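Local atomic coordinates of glycine cleavage system transcriptional repressor, putative (Vibrio cholerae, PDB entry 1U8S), a protein that probably represses transcription of the glycine cleavage system genes, and is built from two ACT domains, the kind of fold that often senses amino acids. Residues Gly18-Asn21 / Glu22-Leu26; Ala40-Lys44 / Glu45-Leu49; Asn58-Arg61 / Val62-Thr65; Phe110-Phe113 / Phe114-Arg117; Glu160-Asp163 / Ala164-Ala168. All coordinates share one frame; numbering follows the deposited sequence.

Interaction 1 (Gly18-Asn21 / Glu22-Leu26); sequences GICN and EVVRL
E22 and G18 meet at the start of helix 19-28, where G18 holds the N-cap position. The backbone bonds come first. E22 N donates to G18 O at 3.3 Å and V23 N to I19 O at 3.4 Å. V24 N points at C20 O almost straight, 176° at the hydrogen, but the 3.4 Å length makes this bond weak, like the other two. G18 O also takes N21 N, at 3.0 Å.

Contacts of side chains with the backbone form the second group. With CG beside its own backbone N (chi1 -54°), the extended E22 chain passes G18 O, with CG at 3.6 Å. Its carboxylate turns to R16, which forms a salt bridge with E22 OE1. V23 CG2 lies 3.2 Å from I19 O. V24 CG1 stands beside its backbone N (chi1 -53°) and comes to 3.5 Å from C20 O.

Apolar contact is slight. C20 SG and V24 CG1 just meet, 4.5 Å apart. Both side chains also pack on strands 33-42 and 45-54, through I39 and F46 for C20 and through I34 and M50 for V24. They touch M121 and L124 of the second subunit as well. N21 faces that subunit too, where its OD1 accepts a weak bond from Q112. This is the N-terminal turn of the first ACT-domain helix, laid against the sheet of the beta-alpha-beta-beta-alpha-beta fold.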
loop_
_atom_site.group_PDB
_atom_site.type_symbol
_atom_site.label_atom_id
_atom_site.label_comp_id
_atom_site.label_asym_id
_atom_site.label_seq_id
_atom_site.Cartn_x
_atom_site.Cartn_y
_atom_site.Cartn_z
ATOM N N GLY B 18 -11.426 2.366 -15.035
ATOM C CA GLY B 18 -10.139 2.904 -15.458
ATOM C C GLY B 18 -9.462 3.991 -14.638
ATOM O O GLY B 18 -8.551 4.663 -15.127
ATOM N N ILE B 19 -9.876 4.164 -13.389
ATOM C CA ILE B 19 -9.280 5.197 -12.556
ATOM C C ILE B 19 -7.760 5.045 -12.460
ATOM O O ILE B 19 -7.024 6.020 -12.618
ATOM C CB ILE B 19 -9.905 5.198 -11.138
ATOM C CG1 ILE B 19 -9.453 6.441 -10.373
ATOM C CG2 ILE B 19 -9.525 3.935 -10.388
ATOM C CD1 ILE B 19 -10.151 7.715 -10.809
ATOM N N CYS B 20 -7.290 3.820 -12.231
ATOM C CA CYS B 20 -5.857 3.551 -12.114
ATOM C C CYS B 20 -5.111 3.679 -13.449
ATOM O O CYS B 20 -3.896 3.841 -13.471
ATOM C CB CYS B 20 -5.634 2.156 -11.520
ATOM S SG CYS B 20 -3.923 1.800 -11.034
ATOM N N ASN B 21 -5.834 3.597 -14.561
ATOM C CA ASN B 21 -5.214 3.740 -15.874
ATOM C C ASN B 21 -4.738 5.172 -16.043
ATOM O O ASN B 21 -3.563 5.428 -16.287
ATOM C CB ASN B 21 -6.215 3.426 -16.990
ATOM C CG ASN B 21 -6.194 1.969 -17.406
ATOM O OD1 ASN B 21 -7.227 1.402 -17.771
ATOM N ND2 ASN B 21 -5.013 1.358 -17.375
ATOM N N GLU B 22 -5.671 6.103 -15.901
ATOM C CA GLU B 22 -5.383 7.521 -16.055
ATOM C C GLU B 22 -4.265 7.987 -15.140
ATOM O O GLU B 22 -3.440 8.813 -15.532
ATOM C CB GLU B 22 -6.653 8.325 -15.785
ATOM C CG GLU B 22 -7.831 7.870 -16.633
ATOM C CD GLU B 22 -9.169 8.292 -16.057
ATOM O OE1 GLU B 22 -10.208 7.801 -16.550
ATOM O OE2 GLU B 22 -9.181 9.116 -15.115
ATOM N N VAL B 23 -4.228 7.457 -13.923
ATOM C CA VAL B 23 -3.194 7.851 -12.980
ATOM C C VAL B 23 -1.803 7.509 -13.486
ATOM O O VAL B 23 -0.945 8.386 -13.584
ATOM C CB VAL B 23 -3.401 7.196 -11.616
ATOM C CG1 VAL B 23 -2.295 7.625 -10.669
ATOM C CG2 VAL B 23 -4.753 7.603 -11.055
ATOM N N VAL B 24 -1.567 6.245 -13.812
ATOM C CA VAL B 24 -0.248 5.858 -14.304
ATOM C C VAL B 24 -0.047 6.437 -15.696
ATOM O O VAL B 24 1.081 6.634 -16.150
ATOM C CB VAL B 24 -0.079 4.315 -14.383
ATOM C CG1 VAL B 24 -0.427 3.686 -13.050
ATOM C CG2 VAL B 24 -0.937 3.745 -15.496
ATOM N N ARG B 25 -1.163 6.705 -16.362
ATOM C CA ARG B 25 -1.157 7.255 -17.710
ATOM C C ARG B 25 -0.614 8.672 -17.658
ATOM O O ARG B 25 0.305 9.035 -18.392
ATOM C CB ARG B 25 -2.586 7.244 -18.265
ATOM C CG ARG B 25 -2.750 7.794 -19.667
ATOM C CD ARG B 25 -4.195 7.651 -20.139
ATOM N NE ARG B 25 -4.447 8.462 -21.324
ATOM C CZ ARG B 25 -4.335 9.787 -21.352
ATOM N NH1 ARG B 25 -3.979 10.450 -20.256
ATOM N NH2 ARG B 25 -4.573 10.454 -22.474
ATOM N N LEU B 26 -1.193 9.461 -16.766
ATOM C CA LEU B 26 -0.805 10.848 -16.582
ATOM C C LEU B 26 0.645 10.933 -16.114
ATOM O O LEU B 26 1.412 11.777 -16.582
ATOM C CB LEU B 26 -1.745 11.500 -15.561
ATOM C CG LEU B 26 -1.699 13.013 -15.357
ATOM C CD1 LEU B 26 -3.025 13.476 -14.770
ATOM C CD2 LEU B 26 -0.536 13.385 -14.452
#

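Interaction 2 (Ala40-Lys44 / Glu45-Leu49); sequences AMFGK and EFTLL
The beta hairpin of strands 33-42 and 45-54 closes here through a type II' turn from F42 to E45. A40 faces T47 and F42 faces E45 in hydrogen-bonded pairs, with M41 and F46 forming the non-hydrogen-bonded pair between them. G43 takes the positive phi of the turn, 67°. E45 N donates to F42 O at 2.8 Å, while the return bond from F42 N to E45 O is weak.

A40 and T47 are joined by three bonds. A40 N gives to T47 O at 2.9 Å, and T47 N reaches A40 O at 2.8 Å, nearly along the C=O axis. T47 OG1 adds a third bond to A40 O at 2.7 Å, coming from above the carbonyl plane. The hydroxyl gets there because it sits between its own N and C (chi1 63°). A40 O is thus gripped by two donors of one residue.

The F42 ring and the T47 side chain cross at about a right angle. T47 OG1 stands 4.0 Å above the ring plane, offset toward the rim, and A40 CB lies over the rim of the same face. On the M41 side of the sheet, the bent M41 chain brings SD to 3.3 Å from E45 O.

The F42 side meets the second subunit, where F42 packs on L51 and T47 on L49. The E45 carboxylate is held there by K80 and T82, and K44 NZ by D86. On the other side F46 packs on I19 and L48 on V23. This is a tight antiparallel hairpin at the edge of an ACT sheet, with the F46 face on helix 19-28 and the F42 face on the second subunit.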
loop_
_atom_site.group_PDB
_atom_site.type_symbol
_atom_site.label_atom_id
_atom_site.label_comp_id
_atom_site.label_asym_id
_atom_site.label_seq_id
_atom_site.Cartn_x
_atom_site.Cartn_y
_atom_site.Cartn_z
ATOM N N ALA B 40 -4.681 -0.454 -3.211
ATOM C CA ALA B 40 -5.592 -1.186 -2.351
ATOM C C ALA B 40 -7.009 -0.747 -2.639
ATOM O O ALA B 40 -7.261 0.419 -2.931
ATOM C CB ALA B 40 -5.256 -0.932 -0.874
ATOM N N MET B 41 -7.927 -1.699 -2.575
ATOM C CA MET B 41 -9.338 -1.425 -2.782
ATOM C C MET B 41 -9.963 -1.499 -1.401
ATOM O O MET B 41 -10.163 -2.586 -0.876
ATOM C CB MET B 41 -9.955 -2.476 -3.718
ATOM C CG MET B 41 -11.459 -2.730 -3.502
ATOM S SD MET B 41 -12.612 -1.362 -3.942
ATOM C CE MET B 41 -13.547 -2.148 -5.300
ATOM N N PHE B 42 -10.231 -0.342 -0.798
ATOM C CA PHE B 42 -10.847 -0.277 0.532
ATOM C C PHE B 42 -12.270 0.217 0.401
ATOM O O PHE B 42 -12.504 1.335 -0.076
ATOM C CB PHE B 42 -10.096 0.685 1.450
ATOM C CG PHE B 42 -8.735 0.219 1.828
ATOM C CD1 PHE B 42 -8.362 -1.108 1.632
ATOM C CD2 PHE B 42 -7.834 1.088 2.428
ATOM C CE1 PHE B 42 -7.113 -1.558 2.029
ATOM C CE2 PHE B 42 -6.578 0.648 2.832
ATOM C CZ PHE B 42 -6.220 -0.678 2.631
ATOM N N GLY B 43 -13.220 -0.594 0.854
ATOM C CA GLY B 43 -14.614 -0.211 0.732
ATOM C C GLY B 43 -14.927 -0.203 -0.752
ATOM O O GLY B 43 -14.635 -1.175 -1.460
ATOM N N LYS B 44 -15.510 0.888 -1.235
ATOM C CA LYS B 44 -15.819 1.000 -2.656
ATOM C C LYS B 44 -14.751 1.910 -3.266
ATOM O O LYS B 44 -14.830 2.273 -4.440
ATOM C CB LYS B 44 -17.199 1.630 -2.855
ATOM C CG LYS B 44 -18.316 0.990 -2.040
ATOM C CD LYS B 44 -18.579 -0.458 -2.450
ATOM C CE LYS B 44 -19.722 -1.065 -1.632
ATOM N NZ LYS B 44 -20.080 -2.460 -2.065
ATOM N N GLU B 45 -13.737 2.242 -2.465
ATOM C CA GLU B 45 -12.669 3.147 -2.885
ATOM C C GLU B 45 -11.397 2.554 -3.494
ATOM O O GLU B 45 -10.986 1.427 -3.197
ATOM C CB GLU B 45 -12.247 4.030 -1.705
ATOM C CG GLU B 45 -13.394 4.599 -0.910
ATOM C CD GLU B 45 -14.346 5.409 -1.765
ATOM O OE1 GLU B 45 -15.568 5.263 -1.569
ATOM O OE2 GLU B 45 -13.874 6.191 -2.620
ATOM N N PHE B 46 -10.772 3.362 -4.338
ATOM C CA PHE B 46 -9.518 3.018 -4.991
ATOM C C PHE B 46 -8.487 3.840 -4.212
ATOM O O PHE B 46 -8.581 5.067 -4.168
ATOM C CB PHE B 46 -9.583 3.453 -6.470
ATOM C CG PHE B 46 -8.236 3.630 -7.127
ATOM C CD1 PHE B 46 -7.543 2.541 -7.645
ATOM C CD2 PHE B 46 -7.661 4.899 -7.233
ATOM C CE1 PHE B 46 -6.290 2.713 -8.266
ATOM C CE2 PHE B 46 -6.412 5.080 -7.849
ATOM C CZ PHE B 46 -5.730 3.983 -8.364
ATOM N N THR B 47 -7.534 3.177 -3.564
ATOM C CA THR B 47 -6.517 3.904 -2.805
ATOM C C THR B 47 -5.143 3.595 -3.370
ATOM O O THR B 47 -4.810 2.429 -3.624
ATOM C CB THR B 47 -6.541 3.556 -1.285
ATOM O OG1 THR B 47 -6.242 2.173 -1.100
ATOM C CG2 THR B 47 -7.904 3.831 -0.699
ATOM N N LEU B 48 -4.344 4.644 -3.538
ATOM C CA LEU B 48 -3.008 4.528 -4.111
ATOM C C LEU B 48 -1.871 5.314 -3.428
ATOM O O LEU B 48 -2.000 6.508 -3.152
ATOM C CB LEU B 48 -3.086 4.958 -5.568
ATOM C CG LEU B 48 -1.773 5.254 -6.260
ATOM C CD1 LEU B 48 -1.248 3.984 -6.867
ATOM C CD2 LEU B 48 -1.999 6.292 -7.345
ATOM N N LEU B 49 -0.760 4.627 -3.162
ATOM C CA LEU B 49 0.430 5.267 -2.603
ATOM C C LEU B 49 1.392 5.180 -3.758
ATOM O O LEU B 49 1.503 4.124 -4.367
ATOM C CB LEU B 49 1.007 4.482 -1.428
ATOM C CG LEU B 49 0.131 4.468 -0.181
ATOM C CD1 LEU B 49 0.874 3.795 0.975
ATOM C CD2 LEU B 49 -0.272 5.916 0.167
#

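Interaction 3 (Asn58-Arg61 / Val62-Thr65); sequences NITR and VETT
R61 and T65 cross at about a right angle one turn apart on helix 56-71. The arginine leaves with CG opposite its own N (chi1 171°) and then bends at chi2, 72°. This carries the guanidinium forward along the helix, toward T65, and T65 CG2 lies over one of its faces, 3.5 Å from R61 NE. T65 places OG1 between N and C (chi1 60°), which turns the hydroxyl to R61 O at 2.8 Å. T65 N reaches R61 O from the opposite face of the carbonyl plane, so that oxygen is held by two donors.

T64 does much the same by another torsion. Its OG1 stands beside the backbone N and bonds to T60 O at 3.1 Å, from above the carbonyl plane, while T64 N bonds at 2.8 Å. T60, R61 and T64 face outward.

I59 CG2 packs against the stem of E63, 3.7 Å from E63 CD, the two side chains crossing at a slant. The E63 carboxylate goes on to a salt bridge with R81.

I59, V62 and E63 form the inner side of the helix. V62 packs on I9 and the loop at A30 and C32. I59 and E63 pack on strands 5-14 and 76-82, and T65 meets L26 of helix 19-28.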
loop_
_atom_site.group_PDB
_atom_site.type_symbol
_atom_site.label_atom_id
_atom_site.label_comp_id
_atom_site.label_asym_id
_atom_site.label_seq_id
_atom_site.Cartn_x
_atom_site.Cartn_y
_atom_site.Cartn_z
ATOM N N ASN B 58 9.379 17.865 -15.569
ATOM C CA ASN B 58 8.374 16.805 -15.650
ATOM C C ASN B 58 7.564 16.601 -14.374
ATOM O O ASN B 58 6.366 16.335 -14.424
ATOM C CB ASN B 58 9.039 15.493 -16.060
ATOM C CG ASN B 58 9.497 15.506 -17.507
ATOM O OD1 ASN B 58 8.871 16.134 -18.356
ATOM N ND2 ASN B 58 10.581 14.800 -17.797
ATOM N N ILE B 59 8.229 16.717 -13.230
ATOM C CA ILE B 59 7.564 16.577 -11.951
ATOM C C ILE B 59 6.523 17.687 -11.843
ATOM O O ILE B 59 5.368 17.434 -11.498
ATOM C CB ILE B 59 8.565 16.694 -10.787
ATOM C CG1 ILE B 59 9.499 15.484 -10.783
ATOM C CG2 ILE B 59 7.818 16.781 -9.464
ATOM C CD1 ILE B 59 8.816 14.182 -10.366
ATOM N N THR B 60 6.924 18.920 -12.147
ATOM C CA THR B 60 5.987 20.032 -12.085
ATOM C C THR B 60 4.792 19.708 -12.975
ATOM O O THR B 60 3.642 19.967 -12.610
ATOM C CB THR B 60 6.637 21.338 -12.564
ATOM O OG1 THR B 60 7.815 21.592 -11.791
ATOM C CG2 THR B 60 5.675 22.504 -12.400
ATOM N N ARG B 61 5.072 19.131 -14.143
ATOM C CA ARG B 61 4.014 18.754 -15.073
ATOM C C ARG B 61 3.031 17.837 -14.374
ATOM O O ARG B 61 1.826 17.932 -14.591
ATOM C CB ARG B 61 4.586 18.027 -16.286
ATOM C CG ARG B 61 3.517 17.422 -17.190
ATOM C CD ARG B 61 2.755 18.486 -17.970
ATOM N NE ARG B 61 1.640 17.918 -18.732
ATOM C CZ ARG B 61 1.045 18.530 -19.754
ATOM N NH1 ARG B 61 1.463 19.730 -20.139
ATOM N NH2 ARG B 61 0.031 17.948 -20.392
ATOM N N VAL B 62 3.556 16.948 -13.535
ATOM C CA VAL B 62 2.729 16.008 -12.787
ATOM C C VAL B 62 2.044 16.721 -11.623
ATOM O O VAL B 62 0.887 16.440 -11.308
ATOM C CB VAL B 62 3.570 14.836 -12.227
ATOM C CG1 VAL B 62 2.688 13.885 -11.439
ATOM C CG2 VAL B 62 4.245 14.103 -13.357
ATOM N N GLU B 63 2.759 17.643 -10.988
ATOM C CA GLU B 63 2.206 18.382 -9.858
ATOM C C GLU B 63 1.063 19.286 -10.304
ATOM O O GLU B 63 0.186 19.629 -9.510
ATOM C CB GLU B 63 3.294 19.224 -9.185
ATOM C CG GLU B 63 4.464 18.421 -8.644
ATOM C CD GLU B 63 5.533 19.299 -8.012
ATOM O OE1 GLU B 63 6.041 20.212 -8.703
ATOM O OE2 GLU B 63 5.868 19.075 -6.826
ATOM N N THR B 64 1.066 19.670 -11.576
ATOM C CA THR B 64 0.005 20.529 -12.070
ATOM C C THR B 64 -1.184 19.740 -12.587
ATOM O O THR B 64 -2.304 19.920 -12.110
ATOM C CB THR B 64 0.483 21.447 -13.200
ATOM O OG1 THR B 64 1.588 22.240 -12.747
ATOM C CG2 THR B 64 -0.653 22.367 -13.631
ATOM N N THR B 65 -0.940 18.860 -13.553
ATOM C CA THR B 65 -2.009 18.066 -14.163
ATOM C C THR B 65 -2.781 17.092 -13.260
ATOM O O THR B 65 -3.982 16.897 -13.451
ATOM C CB THR B 65 -1.471 17.280 -15.368
ATOM O OG1 THR B 65 -0.429 16.396 -14.941
ATOM C CG2 THR B 65 -0.915 18.234 -16.406
#

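Interaction 4 (Phe110-Phe113 / Phe114-Arg117); sequences FTQF and FAQR
F113 CG lies opposite its backbone N (chi1 174°), whereas F114 CG stands beside its own N (chi1 -68°). These two torsions turn neighbouring rings into a T-shaped pair. The edge of F113 points at the face of F114, with centroids 5.1 Å apart and planes at 78°. F113 CD2 sits over the centre of the F114 ring.

R117 comes over a face of F113. Its chain is extended from CG to NE, and CD makes a CH-pi contact 4.0 Å from the F113 centroid. The guanidinium follows the ring at a shallow tilt, with F113 CE1 over its centre. R117 NH1 then donates to F113 O at 3.3 Å, on a lone pair in the carbonyl plane.

On the outer side Q112 and Q116 cross at about a right angle, and Q116 N bonds to Q112 O at 2.8 Å. F113 also packs on F162 and L165 of helix 155-168, and F114 on strands 92-100 and 141-149.

R117 thus joins an aromatic surface, a carbonyl and a carboxylate, since its NE forms a salt bridge with E161. E161 would offset its charge, and the two bonds would hold the guanidinium against the ring.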
loop_
_atom_site.group_PDB
_atom_site.type_symbol
_atom_site.label_atom_id
_atom_site.label_comp_id
_atom_site.label_asym_id
_atom_site.label_seq_id
_atom_site.Cartn_x
_atom_site.Cartn_y
_atom_site.Cartn_z
ATOM N N PHE B 110 3.198 -3.644 19.454
ATOM C CA PHE B 110 3.701 -4.454 18.360
ATOM C C PHE B 110 4.315 -3.666 17.229
ATOM O O PHE B 110 5.247 -4.147 16.595
ATOM C CB PHE B 110 2.607 -5.401 17.886
ATOM C CG PHE B 110 2.406 -6.562 18.824
ATOM C CD1 PHE B 110 3.343 -7.599 18.874
ATOM C CD2 PHE B 110 1.355 -6.570 19.739
ATOM C CE1 PHE B 110 3.244 -8.611 19.818
ATOM C CE2 PHE B 110 1.247 -7.586 20.692
ATOM C CZ PHE B 110 2.195 -8.606 20.731
ATOM N N THR B 111 3.836 -2.451 16.983
ATOM C CA THR B 111 4.438 -1.645 15.941
ATOM C C THR B 111 5.779 -1.201 16.501
ATOM O O THR B 111 6.781 -1.171 15.792
ATOM C CB THR B 111 3.568 -0.404 15.559
ATOM O OG1 THR B 111 3.394 0.452 16.693
ATOM C CG2 THR B 111 2.210 -0.851 15.046
ATOM N N GLN B 112 5.806 -0.880 17.791
ATOM C CA GLN B 112 7.052 -0.460 18.430
ATOM C C GLN B 112 8.083 -1.593 18.342
ATOM O O GLN B 112 9.281 -1.352 18.169
ATOM C CB GLN B 112 6.788 -0.091 19.892
ATOM C CG GLN B 112 7.968 0.511 20.649
ATOM C CD GLN B 112 8.431 1.872 20.107
ATOM O OE1 GLN B 112 8.874 2.738 20.879
ATOM N NE2 GLN B 112 8.349 2.061 18.783
ATOM N N PHE B 113 7.611 -2.831 18.455
ATOM C CA PHE B 113 8.482 -3.998 18.373
ATOM C C PHE B 113 9.278 -3.970 17.073
ATOM O O PHE B 113 10.462 -4.314 17.053
ATOM C CB PHE B 113 7.644 -5.275 18.421
ATOM C CG PHE B 113 8.434 -6.538 18.189
ATOM C CD1 PHE B 113 9.249 -7.061 19.188
ATOM C CD2 PHE B 113 8.355 -7.204 16.970
ATOM C CE1 PHE B 113 9.971 -8.226 18.985
ATOM C CE2 PHE B 113 9.074 -8.378 16.745
ATOM C CZ PHE B 113 9.884 -8.891 17.757
ATOM N N PHE B 114 8.622 -3.577 15.986
ATOM C CA PHE B 114 9.290 -3.516 14.695
ATOM C C PHE B 114 10.113 -2.256 14.539
ATOM O O PHE B 114 11.137 -2.264 13.864
ATOM C CB PHE B 114 8.267 -3.637 13.570
ATOM C CG PHE B 114 7.630 -4.987 13.506
ATOM C CD1 PHE B 114 8.402 -6.111 13.229
ATOM C CD2 PHE B 114 6.284 -5.151 13.797
ATOM C CE1 PHE B 114 7.842 -7.384 13.250
ATOM C CE2 PHE B 114 5.709 -6.422 13.822
ATOM C CZ PHE B 114 6.486 -7.541 13.551
ATOM N N ALA B 115 9.678 -1.168 15.157
ATOM C CA ALA B 115 10.449 0.060 15.060
ATOM C C ALA B 115 11.772 -0.135 15.804
ATOM O O ALA B 115 12.836 0.181 15.270
ATOM C CB ALA B 115 9.682 1.225 15.645
ATOM N N GLN B 116 11.712 -0.668 17.022
ATOM C CA GLN B 116 12.920 -0.898 17.813
ATOM C C GLN B 116 13.940 -1.712 17.018
ATOM O O GLN B 116 15.146 -1.571 17.199
ATOM C CB GLN B 116 12.573 -1.641 19.104
ATOM C CG GLN B 116 11.738 -0.831 20.067
ATOM C CD GLN B 116 11.109 -1.674 21.157
ATOM O OE1 GLN B 116 10.478 -2.698 20.881
ATOM N NE2 GLN B 116 11.262 -1.241 22.404
ATOM N N ARG B 117 13.450 -2.559 16.126
ATOM C CA ARG B 117 14.340 -3.379 15.335
ATOM C C ARG B 117 14.562 -2.838 13.926
ATOM O O ARG B 117 15.207 -3.485 13.100
ATOM C CB ARG B 117 13.802 -4.807 15.302
ATOM C CG ARG B 117 13.835 -5.462 16.685
ATOM C CD ARG B 117 12.829 -6.601 16.841
ATOM N NE ARG B 117 13.038 -7.279 18.111
ATOM C CZ ARG B 117 12.827 -6.729 19.308
ATOM N NH1 ARG B 117 12.380 -5.474 19.420
ATOM N NH2 ARG B 117 13.096 -7.437 20.403
#

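Interaction 5 (Glu160-Asp163 / Ala164-Ala168); sequences EEFD and ALCTA
F162 and C166 make a Cys sulfur-aromatic contact one turn apart on helix 155-168, a helix of the second ACT domain. C166 SG lies over one face of the F162 ring, 3.8 Å from the centroid and 25° off the normal. It is shifted toward the rim. The F162 ring swings out with CG opposite its own N (chi1 169°), and C166 SG stands beside its backbone N. The two torsions put the sulfur over the face, nearest F162 CZ at 3.5 Å.

This is the closely packed side. F162 also touches F110 of helix 107-116, and V96 and V98 of strand 92-100. L165 lies on F110 as well. The backbone beneath is regular: C166 N bonds to F162 O at 3.1 Å and L165 N to E161 O at 3.0 Å.

The other side is mostly solvent. E160, D163, A164 and T167 are exposed, and their side chains make little contact with one another. A164 CB meets only backbone atoms of the preceding turn, with E161 O at 3.6 Å. Backbone bonds hold this side: A164 N gives to E160 O at 2.9 Å.

T167 bonds by its hydroxyl. The group sits beside its own backbone N (chi1 -66°) and turns back along the helix. D163 O takes T167 N at 2.8 Å and T167 OG1 at 3.1 Å, the two donors coming from opposite faces of its carbonyl plane.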
loop_
_atom_site.group_PDB
_atom_site.type_symbol
_atom_site.label_atom_id
_atom_site.label_comp_id
_atom_site.label_asym_id
_atom_site.label_seq_id
_atom_site.Cartn_x
_atom_site.Cartn_y
_atom_site.Cartn_z
ATOM N N GLU B 160 12.179 -15.354 18.360
ATOM C CA GLU B 160 12.307 -15.519 19.794
ATOM C C GLU B 160 11.912 -14.229 20.498
ATOM O O GLU B 160 11.144 -14.248 21.452
ATOM C CB GLU B 160 13.739 -15.948 20.149
ATOM C CG GLU B 160 13.941 -17.463 20.039
ATOM C CD GLU B 160 15.394 -17.898 20.135
ATOM O OE1 GLU B 160 15.636 -19.102 20.378
ATOM O OE2 GLU B 160 16.294 -17.044 19.956
ATOM N N GLU B 161 12.416 -13.102 20.018
ATOM C CA GLU B 161 12.075 -11.823 20.624
ATOM C C GLU B 161 10.567 -11.565 20.540
ATOM O O GLU B 161 9.974 -11.000 21.458
ATOM C CB GLU B 161 12.861 -10.706 19.938
ATOM C CG GLU B 161 14.346 -11.027 19.848
ATOM C CD GLU B 161 15.181 -9.856 19.393
ATOM O OE1 GLU B 161 14.727 -9.129 18.482
ATOM O OE2 GLU B 161 16.294 -9.678 19.935
ATOM N N PHE B 162 9.951 -11.991 19.442
ATOM C CA PHE B 162 8.514 -11.823 19.249
ATOM C C PHE B 162 7.733 -12.678 20.240
ATOM O O PHE B 162 6.655 -12.279 20.691
ATOM C CB PHE B 162 8.115 -12.223 17.830
ATOM C CG PHE B 162 6.631 -12.319 17.628
ATOM C CD1 PHE B 162 5.857 -11.167 17.486
ATOM C CD2 PHE B 162 5.993 -13.561 17.634
ATOM C CE1 PHE B 162 4.463 -11.253 17.358
ATOM C CE2 PHE B 162 4.601 -13.662 17.508
ATOM C CZ PHE B 162 3.836 -12.505 17.371
ATOM N N ASP B 163 8.266 -13.866 20.550
ATOM C CA ASP B 163 7.632 -14.778 21.502
ATOM C C ASP B 163 7.753 -14.231 22.921
ATOM O O ASP B 163 6.813 -14.338 23.719
ATOM C CB ASP B 163 8.265 -16.172 21.441
ATOM C CG ASP B 163 7.898 -16.929 20.176
ATOM O OD1 ASP B 163 6.811 -16.655 19.614
ATOM O OD2 ASP B 163 8.687 -17.811 19.754
ATOM N N ALA B 164 8.918 -13.662 23.231
ATOM C CA ALA B 164 9.162 -13.065 24.547
ATOM C C ALA B 164 8.172 -11.921 24.776
ATOM O O ALA B 164 7.556 -11.830 25.839
ATOM C CB ALA B 164 10.579 -12.535 24.630
ATOM N N LEU B 165 8.023 -11.047 23.781
ATOM C CA LEU B 165 7.100 -9.936 23.906
ATOM C C LEU B 165 5.712 -10.508 24.203
ATOM O O LEU B 165 5.054 -10.101 25.175
ATOM C CB LEU B 165 7.082 -9.123 22.616
ATOM C CG LEU B 165 6.185 -7.879 22.597
ATOM C CD1 LEU B 165 6.528 -6.963 23.767
ATOM C CD2 LEU B 165 6.370 -7.149 21.266
ATOM N N CYS B 166 5.280 -11.462 23.374
ATOM C CA CYS B 166 3.986 -12.114 23.554
ATOM C C CYS B 166 3.863 -12.721 24.954
ATOM O O CYS B 166 2.793 -12.685 25.548
ATOM C CB CYS B 166 3.763 -13.199 22.493
ATOM S SG CYS B 166 3.354 -12.573 20.822
ATOM N N THR B 167 4.936 -13.284 25.491
ATOM C CA THR B 167 4.848 -13.830 26.840
ATOM C C THR B 167 4.679 -12.675 27.811
ATOM O O THR B 167 3.818 -12.705 28.687
ATOM C CB THR B 167 6.118 -14.614 27.256
ATOM O OG1 THR B 167 6.233 -15.780 26.449
ATOM C CG2 THR B 167 6.038 -15.037 28.715
ATOM N N ALA B 168 5.518 -11.664 27.645
ATOM C CA ALA B 168 5.478 -10.474 28.487
ATOM C C ALA B 168 4.113 -9.791 28.533
ATOM O O ALA B 168 3.681 -9.335 29.591
ATOM C CB ALA B 168 6.520 -9.475 28.008
#

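Interactions 1, 2 and 3 belong to the first ACT domain, and interactions 4 and 5 to the second. Interaction 2 is the most buried: a sheet hairpin with cross-strand bonds. The other four are turns of helices with an inner and an outer side. Interaction 1 touches both 2 and 3, through C20 and V23 against F46 and L48, and through L26 against T65. Interactions 4 and 5 join the two helices of the second domain by aromatic packing and the R117-E161 salt bridge. Interactions 1, 2 and 4 also meet the second subunit, whereas 3 and 5 do not. Threonine hydroxyls bond to backbone carbonyls in interactions 2, 3 and 5.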